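Local coordinates for protein aminofutalosine deaminase (Helicobacter pylori, PDB 7LKK) that deaminates aminofutalosine in the menaquinone pathway, as a metal-dependent hydrolase of the amidohydrolase family, at residues G131-I136 and S149-V154. Residues are numbered along the deposited sequence; the frame is centred on the assembly and turned at random.
Sequences GSVGAI and SPLNAV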
ATOM      1  N   GLY A 131      -6.882  19.740   3.375  1.00 20.42           N
ATOM      2  CA  GLY A 131      -7.584  20.980   3.647  1.00 23.16           C
ATOM      3  C   GLY A 131      -8.655  21.313   2.623  1.00 22.92           C
ATOM      4  O   GLY A 131      -9.567  22.096   2.903  1.00 24.76           O
ATOM      5  N   SER A 132      -8.552  20.728   1.430  1.00 20.50           N
ATOM      6  CA  SER A 132      -9.467  21.021   0.333  1.00 18.42           C
ATOM      7  C   SER A 132      -9.858  19.724  -0.357  1.00 21.41           C
ATOM      8  O   SER A 132      -9.028  18.824  -0.516  1.00 16.92           O
ATOM      9  CB  SER A 132      -8.836  21.983  -0.687  1.00 20.95           C
ATOM     10  OG  SER A 132      -8.295  23.130  -0.050  1.00 20.02           O
ATOM     11  N   VAL A 133     -11.122  19.627  -0.766  1.00 16.73           N
ATOM     12  CA  VAL A 133     -11.652  18.411  -1.371  1.00 16.70           C
ATOM     13  C   VAL A 133     -12.430  18.762  -2.632  1.00 20.82           C
ATOM     14  O   VAL A 133     -13.164  19.754  -2.670  1.00 18.63           O
ATOM     15  CB  VAL A 133     -12.545  17.621  -0.389  1.00 21.06           C
ATOM     16  CG1 VAL A 133     -11.704  17.004   0.719  1.00 20.03           C
ATOM     17  CG2 VAL A 133     -13.635  18.513   0.195  1.00 24.21           C
ATOM     18  N   GLY A 134     -12.243  17.952  -3.672  1.00 17.82           N
ATOM     19  CA  GLY A 134     -13.134  17.941  -4.815  1.00 20.10           C
ATOM     20  C   GLY A 134     -14.150  16.829  -4.648  1.00 22.82           C
ATOM     21  O   GLY A 134     -13.830  15.656  -4.860  1.00 18.44           O
ATOM     22  N   ALA A 135     -15.368  17.178  -4.242  1.00 21.46           N
ATOM     23  CA  ALA A 135     -16.386  16.202  -3.873  1.00 21.29           C
ATOM     24  C   ALA A 135     -17.353  15.985  -5.030  1.00 20.83           C
ATOM     25  O   ALA A 135     -18.080  16.905  -5.420  1.00 20.83           O
ATOM     26  CB  ALA A 135     -17.138  16.662  -2.624  1.00 21.95           C
ATOM     27  N   ILE A 136     -17.367  14.769  -5.567  1.00 24.56           N
ATOM     28  CA  ILE A 136     -18.345  14.393  -6.581  1.00 22.66           C
ATOM     29  C   ILE A 136     -19.648  14.022  -5.889  1.00 25.45           C
ATOM     30  O   ILE A 136     -19.663  13.198  -4.967  1.00 24.25           O
ATOM     31  CB  ILE A 136     -17.823  13.234  -7.443  1.00 27.86           C
ATOM     32  CG1 ILE A 136     -16.478  13.597  -8.075  1.00 25.10           C
ATOM     33  CG2 ILE A 136     -18.845  12.868  -8.511  1.00 21.86           C
ATOM     34  CD1 ILE A 136     -16.596  14.368  -9.375  1.00 28.43           C
ATOM     35  N   SER A 149     -18.102  21.852   8.047  0.77 30.67           N
ATOM     36  CA  SER A 149     -16.732  21.438   8.292  0.77 30.62           C
ATOM     37  C   SER A 149     -15.786  22.569   7.918  0.77 29.69           C
ATOM     38  O   SER A 149     -16.146  23.470   7.157  0.77 30.09           O
ATOM     39  CB  SER A 149     -16.406  20.186   7.479  0.77 30.87           C
ATOM     40  OG  SER A 149     -16.079  20.518   6.142  0.77 29.41           O
ATOM     41  N   PRO A 150     -14.561  22.573   8.457  1.00 31.41           N
ATOM     42  CA  PRO A 150     -13.586  23.597   8.055  1.00 28.13           C
ATOM     43  C   PRO A 150     -12.959  23.355   6.691  1.00 24.34           C
ATOM     44  O   PRO A 150     -12.133  24.165   6.260  1.00 26.54           O
ATOM     45  CB  PRO A 150     -12.527  23.521   9.167  1.00 28.86           C
ATOM     46  CG  PRO A 150     -12.629  22.141   9.691  1.00 26.91           C
ATOM     47  CD  PRO A 150     -14.074  21.743   9.572  1.00 29.67           C
ATOM     48  N   LEU A 151     -13.336  22.281   6.001  1.00 28.99           N
ATOM     49  CA  LEU A 151     -12.751  21.959   4.707  1.00 26.69           C
ATOM     50  C   LEU A 151     -13.156  22.970   3.640  1.00 25.06           C
ATOM     51  O   LEU A 151     -14.296  23.445   3.610  1.00 26.68           O
ATOM     52  CB  LEU A 151     -13.184  20.560   4.267  1.00 27.83           C
ATOM     53  CG  LEU A 151     -12.477  19.354   4.881  1.00 29.44           C
ATOM     54  CD1 LEU A 151     -13.235  18.075   4.552  1.00 30.33           C
ATOM     55  CD2 LEU A 151     -11.044  19.271   4.384  1.00 25.30           C
ATOM     56  N   ASN A 152     -12.211  23.304   2.765  1.00 26.41           N
ATOM     57  CA  ASN A 152     -12.557  23.936   1.498  1.00 24.18           C
ATOM     58  C   ASN A 152     -13.170  22.888   0.578  1.00 23.13           C
ATOM     59  O   ASN A 152     -12.600  21.810   0.388  1.00 21.42           O
ATOM     60  CB  ASN A 152     -11.325  24.557   0.842  1.00 21.67           C
ATOM     61  CG  ASN A 152     -10.628  25.563   1.735  1.00 28.91           C
ATOM     62  OD1 ASN A 152     -11.232  26.538   2.184  1.00 30.54           O
ATOM     63  ND2 ASN A 152      -9.344  25.333   1.995  1.00 25.89           N
ATOM     64  N   ALA A 153     -14.338  23.189   0.019  1.00 22.82           N
ATOM     65  CA  ALA A 153     -15.083  22.206  -0.754  1.00 18.77           C
ATOM     66  C   ALA A 153     -15.415  22.752  -2.134  1.00 21.38           C
ATOM     67  O   ALA A 153     -15.982  23.843  -2.256  1.00 23.33           O
ATOM     68  CB  ALA A 153     -16.368  21.796  -0.029  1.00 28.34           C
ATOM     69  N   VAL A 154     -15.054  21.993  -3.164  1.00 20.66           N
ATOM     70  CA  VAL A 154     -15.555  22.191  -4.518  1.00 18.65           C
ATOM     71  C   VAL A 154     -16.454  21.001  -4.826  1.00 22.77           C
ATOM     72  O   VAL A 154     -15.968  19.885  -5.051  1.00 19.37           O
ATOM     73  CB  VAL A 154     -14.424  22.312  -5.546  1.00 17.93           C
ATOM     74  CG1 VAL A 154     -14.999  22.482  -6.945  1.00 18.19           C
ATOM     75  CG2 VAL A 154     -13.514  23.479  -5.196  1.00 21.95           C
TER
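Ser132 OG is gripped by two side-chain amides. Asn376 ND2 is its stronger hydrogen-bond partner, and Asn152 ND2 donates to Ser132 OG across the contact at 3.2 Å. The side-chain N-H of Asn152 points fairly straight at the hydroxyl (155° at the hydrogen), which lies close to the plane of that amide. The CB atoms put both side chains on one face of the sheet. Their matching first torsions, with Ser132 OG and Asn152 CG each anti to the carbonyl carbon and beside the backbone N, bring ND2 and OG together. Asn152 ND2 also makes a weak hydrogen bond to Asp386.

Beneath this polar pair the backbones run parallel. Gly131 O accepts from Asn152 N at 2.9 Å, in the carbonyl plane. Asn152 O takes Val133 N nearly along its C=O axis, and Ser132 CA lies 3.2 Å from Asn152 O in a CA-H...O contact. Val154 N to Val133 O is the straightest bond, 179° at the hydrogen. Ala135 N closes the series on Val154 O from above the carbonyl plane.

On the other face Val133 CG2, in the crowded position between its backbone N and carbonyl carbon, meets Ala153 CB at 4.3 Å. At the strand's start Leu151 CD1 faces Val133 CG1, while Leu151 CD2 packs against Gly131 O at 3.5 Å. Helix 115-127 covers Val133 and Leu151. An ST turn, with Leu151 N donating to Ser149 OG, leads into strand 152-159.

These are neighbouring strands of the TIM-type barrel, joined by a beta-alpha-beta crossover through helix 143-147. Gly134 lies near the iron ligand His79. Four backbone bonds satisfy buried N-H groups here, and Ser132 and Gly134 also bond to strand 69-80. The two amides probably fix the hydroxyl's rotation and tie this strand pair to Asn376.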